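Side-chain contacts in Agap007691-pb (Anopheles gambiae, PDB 5C98), which adopts the serpin fold and may inhibit serine proteases, as many members of that family do, although its own role has not been established: residues L357-R360 and N365-Q368; P43-L48 and S173-L178; Q93-L98 and S235-L240; V226-F231 and E267-C272; D15-A20 and I79-R84. All coordinates share one frame; numbering follows the deposited sequence. Where two conformers were deposited one is given.

Interaction 1 of 5, residues L357-R360 and N365-Q368; sequences LIRR and NVLQ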
# COMPACT_ATOMS: atom_id res chain seq x y z
N LEU A 357 4.10 8.73 3.73
CA LEU A 357 3.52 7.68 4.57
C LEU A 357 2.11 8.09 4.92
O LEU A 357 1.90 9.17 5.49
CB LEU A 357 4.32 7.45 5.86
CG LEU A 357 5.78 7.10 5.63
CD1 LEU A 357 6.64 8.37 5.60
CD2 LEU A 357 6.25 6.19 6.70
N ILE A 358 1.13 7.26 4.58
CA ILE A 358 -0.25 7.51 4.95
C ILE A 358 -0.51 6.78 6.25
O ILE A 358 -0.35 5.56 6.32
CB ILE A 358 -1.23 6.99 3.87
CG1 ILE A 358 -0.83 7.53 2.49
CG2 ILE A 358 -2.68 7.31 4.25
CD1 ILE A 358 -0.89 9.06 2.39
N ARG A 359 -0.89 7.54 7.28
CA ARG A 359 -1.01 7.00 8.63
C ARG A 359 -2.39 7.28 9.20
O ARG A 359 -3.05 8.26 8.86
CB ARG A 359 0.04 7.57 9.58
CG ARG A 359 1.46 7.41 9.10
CD ARG A 359 2.50 7.80 10.15
NE ARG A 359 2.38 9.19 10.58
CZ ARG A 359 2.94 9.69 11.68
NH1 ARG A 359 3.63 8.89 12.50
NH2 ARG A 359 2.79 10.97 11.99
N ARG A 360 -2.86 6.36 10.04
CA ARG A 360 -4.02 6.61 10.88
C ARG A 360 -3.56 7.52 12.01
O ARG A 360 -2.59 7.20 12.71
CB ARG A 360 -4.55 5.26 11.39
CG ARG A 360 -5.84 5.34 12.18
CD ARG A 360 -6.22 4.00 12.78
NE ARG A 360 -7.49 4.14 13.49
CZ ARG A 360 -7.89 3.38 14.51
NH1 ARG A 360 -7.13 2.39 14.96
NH2 ARG A 360 -9.07 3.61 15.07
N ASN A 365 -0.39 4.15 12.83
CA ASN A 365 -0.18 2.97 12.00
C ASN A 365 -0.05 3.39 10.55
O ASN A 365 -0.87 4.15 10.03
CB ASN A 365 -1.35 2.02 12.14
CG ASN A 365 -1.02 0.62 11.69
OD1 ASN A 365 0.10 0.16 11.85
ND2 ASN A 365 -2.00 -0.06 11.10
N VAL A 366 0.96 2.86 9.87
CA VAL A 366 1.23 3.17 8.48
C VAL A 366 0.40 2.26 7.58
O VAL A 366 0.52 1.03 7.64
CB VAL A 366 2.71 3.05 8.14
CG1 VAL A 366 2.94 3.33 6.64
CG2 VAL A 366 3.56 3.99 9.04
N LEU A 367 -0.48 2.87 6.78
CA LEU A 367 -1.41 2.14 5.94
C LEU A 367 -0.96 2.06 4.49
O LEU A 367 -1.40 1.16 3.76
CB LEU A 367 -2.78 2.84 6.00
CG LEU A 367 -3.28 3.15 7.41
CD1 LEU A 367 -4.67 3.73 7.28
CD2 LEU A 367 -3.29 1.97 8.37
N GLN A 368 -0.13 2.99 4.04
CA GLN A 368 0.33 3.05 2.66
C GLN A 368 1.62 3.84 2.71
O GLN A 368 1.75 4.77 3.51
CB GLN A 368 -0.67 3.77 1.75
CG GLN A 368 -0.53 3.45 0.30
CD GLN A 368 -1.40 4.37 -0.57
OE1 GLN A 368 -1.14 5.57 -0.61
NE2 GLN A 368 -2.36 3.81 -1.26
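Ile358 and Gln368 form an antiparallel hydrogen-bonded pair in the hairpin of strands 354-360 and 366-372, the last two strands of serpin sheet B. The Ile358 amide donates to Gln368 O at 2.8 Å, and Arg360 N donates to Asn365 O at 3.0 Å. Between these bonds the register slips. Arg359 stands opposite Val366 as a non-hydrogen-bonded pair, and Leu367 and Gln368 both face Ile358, which makes a classic beta bulge. At its centre, Ile358 O takes Leu367 N at 2.7 Å and a weak bond from Gln368 N. The axes of the two short strand segments run at 131° to each other, antiparallel in sense but strongly twisted.

On one face of the hairpin, Val366 CG2 lies 4.0 Å from Arg359 CG and also touches Leu357 CD2. Arg359 uses only the start of its chain here. A bend at chi3 (-60°) carries the guanidinium off to salt bridges with Asp228 and Asp266. Asn365, just after the turn, directs its OD1 to Asn21 of helix 15-32, the helix that packs on this face.

The other face carries Ile358 and Gln368, whose side chains run alongside each other in the same direction, CG1 of the isoleucine 3.8 Å from CB of the glutamine. Gln368 is extended beyond CG, which takes its amide toward strands 169-177 and 320-328. There NE2 bonds to Tyr326 O, whereas the buried OE1 has no polar partner in the model and rests 3.7 Å from Ile358 CG1.

Interaction 2 of 5, residues P43-L48 and S173-L178; sequences PYHVRL and SGVSVL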
# COMPACT_ATOMS: atom_id res chain seq x y z
N PRO A 43 1.91 -2.58 2.79
CA PRO A 43 2.31 -3.82 3.47
C PRO A 43 1.28 -4.28 4.47
O PRO A 43 1.12 -5.48 4.70
CB PRO A 43 3.65 -3.45 4.10
CG PRO A 43 4.19 -2.35 3.15
CD PRO A 43 2.98 -1.56 2.84
N TYR A 44 0.60 -3.35 5.13
CA TYR A 44 -0.43 -3.72 6.09
C TYR A 44 -1.50 -4.54 5.41
O TYR A 44 -1.95 -5.56 5.96
CB TYR A 44 -1.03 -2.46 6.71
CG TYR A 44 -2.00 -2.67 7.89
CD1 TYR A 44 -1.70 -3.58 8.89
CD2 TYR A 44 -3.13 -1.90 8.01
CE1 TYR A 44 -2.53 -3.73 9.99
CE2 TYR A 44 -3.98 -2.06 9.11
CZ TYR A 44 -3.66 -2.96 10.07
OH TYR A 44 -4.47 -3.12 11.17
N HIS A 45 -1.97 -4.12 4.21
CA HIS A 45 -2.98 -4.92 3.55
C HIS A 45 -2.41 -6.21 2.96
O HIS A 45 -3.13 -7.21 2.85
CB HIS A 45 -3.76 -4.12 2.55
CG HIS A 45 -5.05 -4.77 2.19
ND1 HIS A 45 -5.34 -5.20 0.91
CD2 HIS A 45 -6.12 -5.07 2.95
CE1 HIS A 45 -6.54 -5.75 0.91
NE2 HIS A 45 -7.03 -5.69 2.14
N VAL A 46 -1.12 -6.22 2.58
CA VAL A 46 -0.47 -7.48 2.22
C VAL A 46 -0.63 -8.47 3.36
O VAL A 46 -1.05 -9.62 3.16
CB VAL A 46 1.01 -7.23 1.85
CG1 VAL A 46 1.83 -8.52 1.82
CG2 VAL A 46 1.15 -6.48 0.53
N ARG A 47 -0.31 -8.04 4.58
CA ARG A 47 -0.47 -8.87 5.78
C ARG A 47 -1.92 -9.29 5.97
O ARG A 47 -2.21 -10.48 6.21
CB ARG A 47 0.10 -8.13 7.00
CG ARG A 47 -0.26 -8.77 8.34
CD ARG A 47 -1.49 -8.13 8.94
NE ARG A 47 -1.78 -8.67 10.27
CZ ARG A 47 -1.17 -8.26 11.38
NH1 ARG A 47 -0.26 -7.31 11.35
NH2 ARG A 47 -1.52 -8.80 12.56
N LEU A 48 -2.85 -8.34 5.88
CA LEU A 48 -4.23 -8.68 6.18
C LEU A 48 -4.79 -9.66 5.16
O LEU A 48 -5.52 -10.61 5.52
CB LEU A 48 -5.10 -7.42 6.23
CG LEU A 48 -4.81 -6.57 7.46
CD1 LEU A 48 -5.50 -5.24 7.30
CD2 LEU A 48 -5.25 -7.22 8.78
N SER A 173 -4.81 -7.42 -3.92
CA SER A 173 -5.06 -6.39 -2.92
C SER A 173 -5.11 -5.05 -3.62
O SER A 173 -4.19 -4.70 -4.36
CB SER A 173 -3.89 -6.36 -1.93
OG SER A 173 -3.87 -5.11 -1.24
N GLY A 174 -6.17 -4.30 -3.38
CA GLY A 174 -6.24 -2.91 -3.81
C GLY A 174 -6.35 -2.00 -2.61
O GLY A 174 -7.26 -2.19 -1.80
N VAL A 175 -5.49 -0.98 -2.49
CA VAL A 175 -5.58 0.01 -1.41
C VAL A 175 -5.56 1.40 -2.03
O VAL A 175 -4.54 1.82 -2.60
CB VAL A 175 -4.48 -0.13 -0.37
CG1 VAL A 175 -4.61 0.96 0.70
CG2 VAL A 175 -4.57 -1.53 0.25
N SER A 176 -6.66 2.11 -1.91
CA SER A 176 -6.85 3.43 -2.50
C SER A 176 -7.17 4.42 -1.42
O SER A 176 -8.15 4.26 -0.69
CB SER A 176 -7.96 3.42 -3.54
OG SER A 176 -7.62 2.51 -4.56
N VAL A 177 -6.36 5.47 -1.33
CA VAL A 177 -6.64 6.58 -0.44
C VAL A 177 -7.43 7.60 -1.25
O VAL A 177 -6.92 8.13 -2.24
CB VAL A 177 -5.34 7.20 0.09
CG1 VAL A 177 -5.64 8.45 0.93
CG2 VAL A 177 -4.56 6.15 0.85
N LEU A 178 -8.67 7.86 -0.84
CA LEU A 178 -9.61 8.66 -1.61
C LEU A 178 -10.00 9.97 -0.93
O LEU A 178 -10.55 10.85 -1.60
CB LEU A 178 -10.86 7.83 -1.91
CG LEU A 178 -10.57 6.50 -2.60
CD1 LEU A 178 -11.82 5.62 -2.63
CD2 LEU A 178 -10.02 6.72 -3.99
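The polar part of this contact is a single short bond: His45 ND1 and Ser173 OG are 2.6 Å apart, and the bond is nearly straight (173°). Either atom could be the donor. The hydroxyl sits at the edge of the imidazole, in its plane. His45 gets there with CG anti to its backbone N (chi1 -162°), which sends the ring from helix 43-51 across to the strand. Ser173 OG is held a second time, by Gln323 NE2 on the adjoining strand 320-328, so the hydroxyl that meets the histidine is itself positioned by a glutamine.

The apolar part lies two residues further along the strand, where Val175 again turns its side chain to the helix. Its CG2 methyl packs 3.6 Å from His45 CB and 3.8 Å from His45 CG, against the root of the side chain and obliquely to the ring. With Ser173 OG at one end and this methyl at the other, the histidine is pinned from CB to ND1.

As for the backbones, the short helix and strand axes stay 8.9 Å apart and run at 145°, and the space between them is bridged by side chains alone. The arrangement belongs to the serpin fold, in which helix B (here 43-51) packs beneath the central strands of sheet A, 169-177 and 320-328, in the part known as the shutter.

Interaction 3 of 5, residues Q93-L98 and S235-L240; sequences QHLKAL and SGLSML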
# COMPACT_ATOMS: atom_id res chain seq x y z
N GLN A 93 -15.74 5.78 2.03
CA GLN A 93 -15.40 6.86 1.12
C GLN A 93 -13.97 7.36 1.32
O GLN A 93 -13.48 8.12 0.48
CB GLN A 93 -16.35 8.05 1.33
CG GLN A 93 -16.09 8.80 2.63
CD GLN A 93 -17.18 9.79 2.99
OE1 GLN A 93 -18.26 9.41 3.43
NE2 GLN A 93 -16.88 11.07 2.80
N HIS A 94 -13.31 6.96 2.40
CA HIS A 94 -12.03 7.54 2.76
C HIS A 94 -10.83 6.73 2.29
O HIS A 94 -9.83 7.29 1.80
CB HIS A 94 -11.95 7.70 4.28
CG HIS A 94 -13.11 8.42 4.88
ND1 HIS A 94 -13.39 9.75 4.61
CD2 HIS A 94 -14.06 8.00 5.75
CE1 HIS A 94 -14.46 10.11 5.28
NE2 HIS A 94 -14.89 9.07 5.98
N LEU A 95 -10.89 5.42 2.45
CA LEU A 95 -9.80 4.53 2.11
C LEU A 95 -10.47 3.20 1.82
O LEU A 95 -11.24 2.69 2.65
CB LEU A 95 -8.82 4.40 3.27
CG LEU A 95 -7.57 3.55 3.00
CD1 LEU A 95 -6.43 4.00 3.91
CD2 LEU A 95 -7.81 2.07 3.14
N LYS A 96 -10.20 2.65 0.64
CA LYS A 96 -10.72 1.35 0.26
C LYS A 96 -9.58 0.35 0.25
O LYS A 96 -8.57 0.58 -0.40
CB LYS A 96 -11.39 1.44 -1.10
CG LYS A 96 -12.69 2.23 -1.06
CD LYS A 96 -13.41 2.23 -2.43
CE LYS A 96 -14.59 3.18 -2.44
NZ LYS A 96 -15.49 2.95 -1.30
N ALA A 97 -9.73 -0.72 1.02
CA ALA A 97 -8.75 -1.80 1.10
C ALA A 97 -9.53 -3.08 0.86
O ALA A 97 -10.25 -3.55 1.75
CB ALA A 97 -8.05 -1.83 2.45
N LEU A 98 -9.37 -3.63 -0.34
CA LEU A 98 -10.23 -4.71 -0.83
C LEU A 98 -9.38 -5.83 -1.36
O LEU A 98 -8.51 -5.60 -2.22
CB LEU A 98 -11.15 -4.21 -1.95
CG LEU A 98 -12.20 -3.16 -1.55
CD1 LEU A 98 -12.70 -2.39 -2.79
CD2 LEU A 98 -13.34 -3.84 -0.81
N SER A 235 -11.82 11.15 7.92
CA SER A 235 -11.01 10.00 7.54
C SER A 235 -10.10 9.52 8.66
O SER A 235 -9.68 8.35 8.65
CB SER A 235 -10.14 10.35 6.35
OG SER A 235 -9.03 11.20 6.69
N GLY A 236 -9.72 10.41 9.57
CA GLY A 236 -8.71 10.05 10.55
C GLY A 236 -7.35 9.74 10.00
O GLY A 236 -6.57 9.08 10.68
N LEU A 237 -7.03 10.20 8.79
CA LEU A 237 -5.77 9.90 8.13
C LEU A 237 -4.93 11.15 7.90
O LEU A 237 -5.45 12.26 7.83
CB LEU A 237 -6.00 9.26 6.76
CG LEU A 237 -6.89 8.03 6.76
CD1 LEU A 237 -7.01 7.50 5.33
CD2 LEU A 237 -6.38 6.92 7.66
N SER A 238 -3.63 10.95 7.74
CA SER A 238 -2.73 12.06 7.46
C SER A 238 -1.56 11.54 6.66
O SER A 238 -1.22 10.38 6.77
CB SER A 238 -2.27 12.71 8.76
OG SER A 238 -1.62 13.94 8.50
N MET A 239 -0.95 12.42 5.86
CA MET A 239 0.15 12.05 4.98
C MET A 239 1.42 12.72 5.48
O MET A 239 1.56 13.94 5.38
CB MET A 239 -0.13 12.49 3.55
CG MET A 239 0.99 12.17 2.59
SD MET A 239 0.67 12.57 0.87
CE MET A 239 0.55 14.35 0.93
N LEU A 240 2.35 11.92 5.98
CA LEU A 240 3.66 12.43 6.35
C LEU A 240 4.52 12.49 5.10
O LEU A 240 4.64 11.50 4.37
CB LEU A 240 4.26 11.51 7.40
CG LEU A 240 5.43 12.01 8.24
CD1 LEU A 240 5.02 13.12 9.16
CD2 LEU A 240 6.04 10.85 9.02
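Ser235, whose backbone lies against the His94 ring, has an OG held by two bonds: it accepts from Leu237 N at 3.1 Å, an ST turn, and is also hydrogen-bonded to Asp232 O. The first bond is possible because OG stands between the backbone N and the carbonyl carbon (chi1 75°), curled back over its own chain. CA and CB of the serine face the histidine.

Ser235 CA sits 3.8 Å from the centroid of the His94 ring and 16° off the ring normal, a CH-pi contact over the face. CB lies nearer one side, 3.7 Å from His94 ND1. The opposite face of the imidazole is covered from within its own segment by Gln93 CG, 3.3 Å above the plane, so the ring is clamped between two aliphatic carbons. Its ND1 bonds to Thr179 OG1, which limits rotation about the CB-CG bond.

Next to this, Leu95 and Leu237 meet through their CD1 methyls at 3.8 Å, the two side chains crossing at about a right angle. Leu367 touches both, and Leu89 of helix 75-89 touches Leu95. Strand 95-104 belongs to serpin sheet A and strand 237-244 to sheet B, so the leucines join the two sheets.

Across this joint, then, cohesion comes from CH-pi and methyl packing, while the polar atoms, Ser235 OG and His94 ND1, make their bonds without linking the two segments.

Interaction 4 of 5, residues V226-F231 and E267-C272; sequences VVDMPF and ERLQSC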
# COMPACT_ATOMS: atom_id res chain seq x y z
N VAL A 226 10.13 17.51 7.42
CA VAL A 226 8.92 16.71 7.58
C VAL A 226 7.73 17.63 7.74
O VAL A 226 7.77 18.57 8.53
CB VAL A 226 9.03 15.82 8.82
CG1 VAL A 226 7.86 14.89 8.92
CG2 VAL A 226 10.34 15.05 8.81
N VAL A 227 6.66 17.34 7.02
CA VAL A 227 5.35 17.92 7.31
C VAL A 227 4.34 16.78 7.37
O VAL A 227 4.44 15.80 6.63
CB VAL A 227 4.90 18.97 6.26
CG1 VAL A 227 5.75 20.24 6.32
CG2 VAL A 227 4.84 18.37 4.86
N ASP A 228 3.37 16.90 8.25
CA ASP A 228 2.27 15.93 8.32
C ASP A 228 1.03 16.64 7.80
O ASP A 228 0.52 17.57 8.44
CB ASP A 228 2.09 15.42 9.75
CG ASP A 228 1.54 14.00 9.81
OD1 ASP A 228 1.04 13.49 8.77
OD2 ASP A 228 1.62 13.40 10.90
N MET A 229 0.58 16.22 6.61
CA MET A 229 -0.48 16.89 5.87
C MET A 229 -1.78 16.13 6.07
O MET A 229 -1.94 15.03 5.50
CB MET A 229 -0.12 16.91 4.39
CG MET A 229 1.06 17.84 4.11
SD MET A 229 1.44 17.93 2.37
CE MET A 229 -0.07 18.63 1.70
N PRO A 230 -2.71 16.63 6.86
CA PRO A 230 -3.90 15.83 7.15
C PRO A 230 -4.88 15.75 6.00
O PRO A 230 -5.04 16.69 5.22
CB PRO A 230 -4.55 16.57 8.33
CG PRO A 230 -4.09 17.97 8.19
CD PRO A 230 -2.70 17.91 7.58
N PHE A 231 -5.58 14.63 5.94
CA PHE A 231 -6.78 14.51 5.14
C PHE A 231 -8.00 14.94 5.94
O PHE A 231 -7.94 15.22 7.14
CB PHE A 231 -6.90 13.06 4.66
CG PHE A 231 -5.74 12.61 3.79
CD1 PHE A 231 -5.69 12.98 2.45
CD2 PHE A 231 -4.71 11.84 4.31
CE1 PHE A 231 -4.63 12.59 1.65
CE2 PHE A 231 -3.68 11.43 3.50
CZ PHE A 231 -3.63 11.81 2.18
N GLU A 267 7.28 13.05 18.25
CA GLU A 267 7.58 13.86 19.43
C GLU A 267 7.97 15.28 19.07
O GLU A 267 7.79 16.21 19.87
CB GLU A 267 8.74 13.23 20.21
CG GLU A 267 8.49 11.81 20.67
N ARG A 268 8.54 15.47 17.88
CA ARG A 268 9.09 16.75 17.45
C ARG A 268 8.13 17.60 16.64
O ARG A 268 8.30 18.82 16.59
CB ARG A 268 10.34 16.53 16.59
CG ARG A 268 11.49 15.90 17.33
CD ARG A 268 12.64 15.62 16.41
NE ARG A 268 13.56 14.63 16.98
CZ ARG A 268 14.75 14.35 16.46
NH1 ARG A 268 15.17 14.98 15.37
NH2 ARG A 268 15.52 13.43 17.03
N LEU A 269 7.13 16.99 16.00
CA LEU A 269 6.23 17.76 15.17
C LEU A 269 5.51 18.82 16.01
O LEU A 269 5.05 18.56 17.12
CB LEU A 269 5.20 16.84 14.52
CG LEU A 269 5.67 15.98 13.34
CD1 LEU A 269 4.59 14.95 13.06
CD2 LEU A 269 5.99 16.78 12.12
N GLN A 270 5.45 20.03 15.45
CA GLN A 270 4.76 21.16 16.04
C GLN A 270 4.07 21.93 14.93
O GLN A 270 4.64 22.13 13.85
CB GLN A 270 5.75 22.08 16.76
CG GLN A 270 6.35 21.48 18.02
CD GLN A 270 5.32 21.31 19.13
OE1 GLN A 270 4.50 22.21 19.38
NE2 GLN A 270 5.35 20.16 19.79
N SER A 271 2.83 22.34 15.19
CA SER A 271 2.08 23.09 14.20
C SER A 271 2.72 24.46 14.00
O SER A 271 3.11 25.13 14.96
CB SER A 271 0.63 23.27 14.65
OG SER A 271 -0.11 22.07 14.49
N CYS A 272 2.80 24.88 12.74
CA CYS A 272 3.56 26.06 12.40
C CYS A 272 3.07 26.57 11.05
O CYS A 272 2.81 25.79 10.15
CB CYS A 272 5.04 25.66 12.33
SG CYS A 272 6.11 26.95 11.84
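Leu269 lays one methyl against each of two side chains of strand 224-230, CD2 toward Val226 and CD1 toward Asp228. Its CB points toward the strand, and with CG anti to the carbonyl carbon (chi1 -75°) both methyls arrive there. CD2 comes within 4.2 Å of Val226 CG1. CD1 lies 4.0 Å from Asp228 OD2 and 4.2 Å from Asp228 CB. Both partners are met at about a right angle, so the leucine reaches across their side chains and does not run along them.

Val226 and Asp228 are two residues apart on an extended strand and therefore share a face, while Val227 between them turns away toward Phe348. The strand is part of serpin sheet B. Helix 259-268 lies over this face, and Leu269 is the residue at which the chain leaves that helix before entering strand 270-287. The contact joins this residue between helix and strand to the face of sheet B.

Val226 places CG1 anti to its backbone N (chi1 -174°), and it is this methyl that faces the leucine; the valine also touches Leu240 and Leu242 on the next strand. Asp228 has chi1 -150°, some way from a fully staggered rotation. Its carboxylate is fixed at both oxygens, OD1 by Ser238 OG and OD2 by Arg359. Such pairing would be expected to stabilise the charged form beside the leucine methyl. Leu269 in turn packs against Arg215 of strand 204-219.

Interaction 5 of 5, residues D15-A20 and I79-R84; sequences DAIVAA and IEQQQR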
# COMPACT_ATOMS: atom_id res chain seq x y z
N ASP A 15 -1.25 -1.91 20.52
CA ASP A 15 0.04 -1.21 20.44
C ASP A 15 1.09 -2.09 19.78
O ASP A 15 1.85 -1.62 18.92
CB ASP A 15 0.51 -0.84 21.85
CG ASP A 15 -0.17 0.39 22.39
OD1 ASP A 15 -1.16 0.84 21.77
OD2 ASP A 15 0.28 0.90 23.44
N ALA A 16 1.10 -3.37 20.14
CA ALA A 16 2.06 -4.32 19.58
C ALA A 16 1.80 -4.56 18.10
O ALA A 16 2.75 -4.71 17.33
CB ALA A 16 1.98 -5.64 20.34
N ILE A 17 0.53 -4.65 17.69
CA ILE A 17 0.21 -4.84 16.27
C ILE A 17 0.73 -3.67 15.45
O ILE A 17 1.33 -3.85 14.38
CB ILE A 17 -1.31 -5.02 16.08
CG1 ILE A 17 -1.76 -6.37 16.64
CG2 ILE A 17 -1.69 -4.91 14.62
CD1 ILE A 17 -3.26 -6.47 16.92
N VAL A 18 0.49 -2.43 15.92
CA VAL A 18 0.95 -1.25 15.18
C VAL A 18 2.47 -1.21 15.12
O VAL A 18 3.05 -0.90 14.07
CB VAL A 18 0.37 0.04 15.78
CG1 VAL A 18 1.04 1.28 15.15
CG2 VAL A 18 -1.11 0.08 15.60
N ALA A 19 3.13 -1.45 16.24
CA ALA A 19 4.58 -1.43 16.23
C ALA A 19 5.13 -2.45 15.24
O ALA A 19 6.08 -2.16 14.50
CB ALA A 19 5.12 -1.69 17.63
N ALA A 20 4.55 -3.64 15.21
CA ALA A 20 5.05 -4.69 14.35
C ALA A 20 4.74 -4.36 12.90
O ALA A 20 5.59 -4.55 12.01
CB ALA A 20 4.46 -6.04 14.73
N ILE A 79 -7.84 -15.47 13.29
CA ILE A 79 -8.98 -15.17 12.42
C ILE A 79 -9.72 -13.95 12.95
O ILE A 79 -10.03 -13.02 12.21
CB ILE A 79 -9.90 -16.40 12.31
CG1 ILE A 79 -9.21 -17.49 11.49
CG2 ILE A 79 -11.24 -16.04 11.69
CD1 ILE A 79 -9.88 -18.84 11.60
N GLU A 80 -10.04 -13.97 14.25
CA GLU A 80 -10.76 -12.84 14.83
C GLU A 80 -9.96 -11.55 14.71
O GLU A 80 -10.53 -10.47 14.46
CB GLU A 80 -11.08 -13.12 16.30
CG GLU A 80 -12.12 -14.23 16.48
CD GLU A 80 -12.69 -14.31 17.89
OE1 GLU A 80 -12.09 -13.75 18.83
OE2 GLU A 80 -13.77 -14.92 18.05
N GLN A 81 -8.65 -11.63 14.88
CA GLN A 81 -7.80 -10.45 14.74
C GLN A 81 -7.84 -9.92 13.31
O GLN A 81 -7.98 -8.71 13.07
CB GLN A 81 -6.37 -10.79 15.16
CG GLN A 81 -5.33 -9.67 14.95
CD GLN A 81 -3.89 -10.17 15.09
OE1 GLN A 81 -3.27 -10.62 14.14
NE2 GLN A 81 -3.37 -10.10 16.31
N GLN A 82 -7.72 -10.81 12.33
CA GLN A 82 -7.76 -10.37 10.94
C GLN A 82 -9.07 -9.64 10.67
O GLN A 82 -9.08 -8.58 10.05
CB GLN A 82 -7.59 -11.56 10.01
CG GLN A 82 -7.31 -11.21 8.55
CD GLN A 82 -8.54 -10.79 7.77
OE1 GLN A 82 -9.68 -10.96 8.20
NE2 GLN A 82 -8.31 -10.27 6.59
N GLN A 83 -10.17 -10.20 11.16
CA GLN A 83 -11.49 -9.62 10.89
C GLN A 83 -11.58 -8.22 11.46
O GLN A 83 -12.10 -7.30 10.82
CB GLN A 83 -12.58 -10.50 11.49
CG GLN A 83 -12.82 -11.80 10.76
CD GLN A 83 -13.85 -12.66 11.45
OE1 GLN A 83 -13.63 -13.15 12.56
NE2 GLN A 83 -15.00 -12.80 10.82
N ARG A 84 -11.15 -8.05 12.70
CA ARG A 84 -11.22 -6.76 13.37
C ARG A 84 -10.34 -5.74 12.65
O ARG A 84 -10.76 -4.60 12.41
CB ARG A 84 -10.79 -6.95 14.83
CG ARG A 84 -10.87 -5.72 15.70
CD ARG A 84 -10.57 -6.07 17.16
NE ARG A 84 -9.23 -6.64 17.33
CZ ARG A 84 -8.11 -5.93 17.39
NH1 ARG A 84 -8.16 -4.61 17.28
NH2 ARG A 84 -6.94 -6.53 17.56
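Ile17 on helix 15-32 reaches across to Gln81 and Arg84 on helix 75-89, a helix-helix contact at the surface of the serpin fold between helices A and D. From CB, which points at the other helix, the longer branch leaves with CG1 anti to the carbonyl carbon (chi1 -71°). CG1 is the first atom to make contact, 4.1 Å from Gln81 NE2. At the tip, CD1 comes 3.7 Å from the same Gln81 NE2 and also 3.7 Å from Arg84 NH2, so the same methyl touches an amide nitrogen and a guanidinium nitrogen.

Gln81 and Ile17 approach from opposite directions. The glutamine is extended beyond CG, and its OE1 is taken by Arg47 of helix 43-51, a bond that fixes OE1 and is consistent with NE2 being the atom turned to the isoleucine. The backbones stay well apart, with Ile17 CA and Gln81 CA 9.9 Å from each other.

Arg84, about one turn further on, bends at chi3 (60°) to bring its guanidinium round. NH1 makes a salt bridge with Asp14, just ahead of helix 15-32, and the Ile17 CD1 methyl sits at the guanidinium edge, close to its plane, beside NH2.

Overall arrangement
Interactions 1 to 4 are buried, whereas interaction 5 lies at the surface. Interactions 1, 3 and 4 work on adjoining strands of sheet B: backbone bonds build the hairpin of interaction 1, while interactions 3 and 4 attach side chains to the sheet from sheet A and from a helix end. Arg359 and Asp228 join interaction 1 to interaction 4 by a salt bridge. Interactions 2 and 3 share sheet A through the neighbouring strands 169-177 and 95-104, yet one relies on a short polar bond and the other on CH-pi and methyl packing. Arg47 and Gln81 tie interaction 2 to interaction 5.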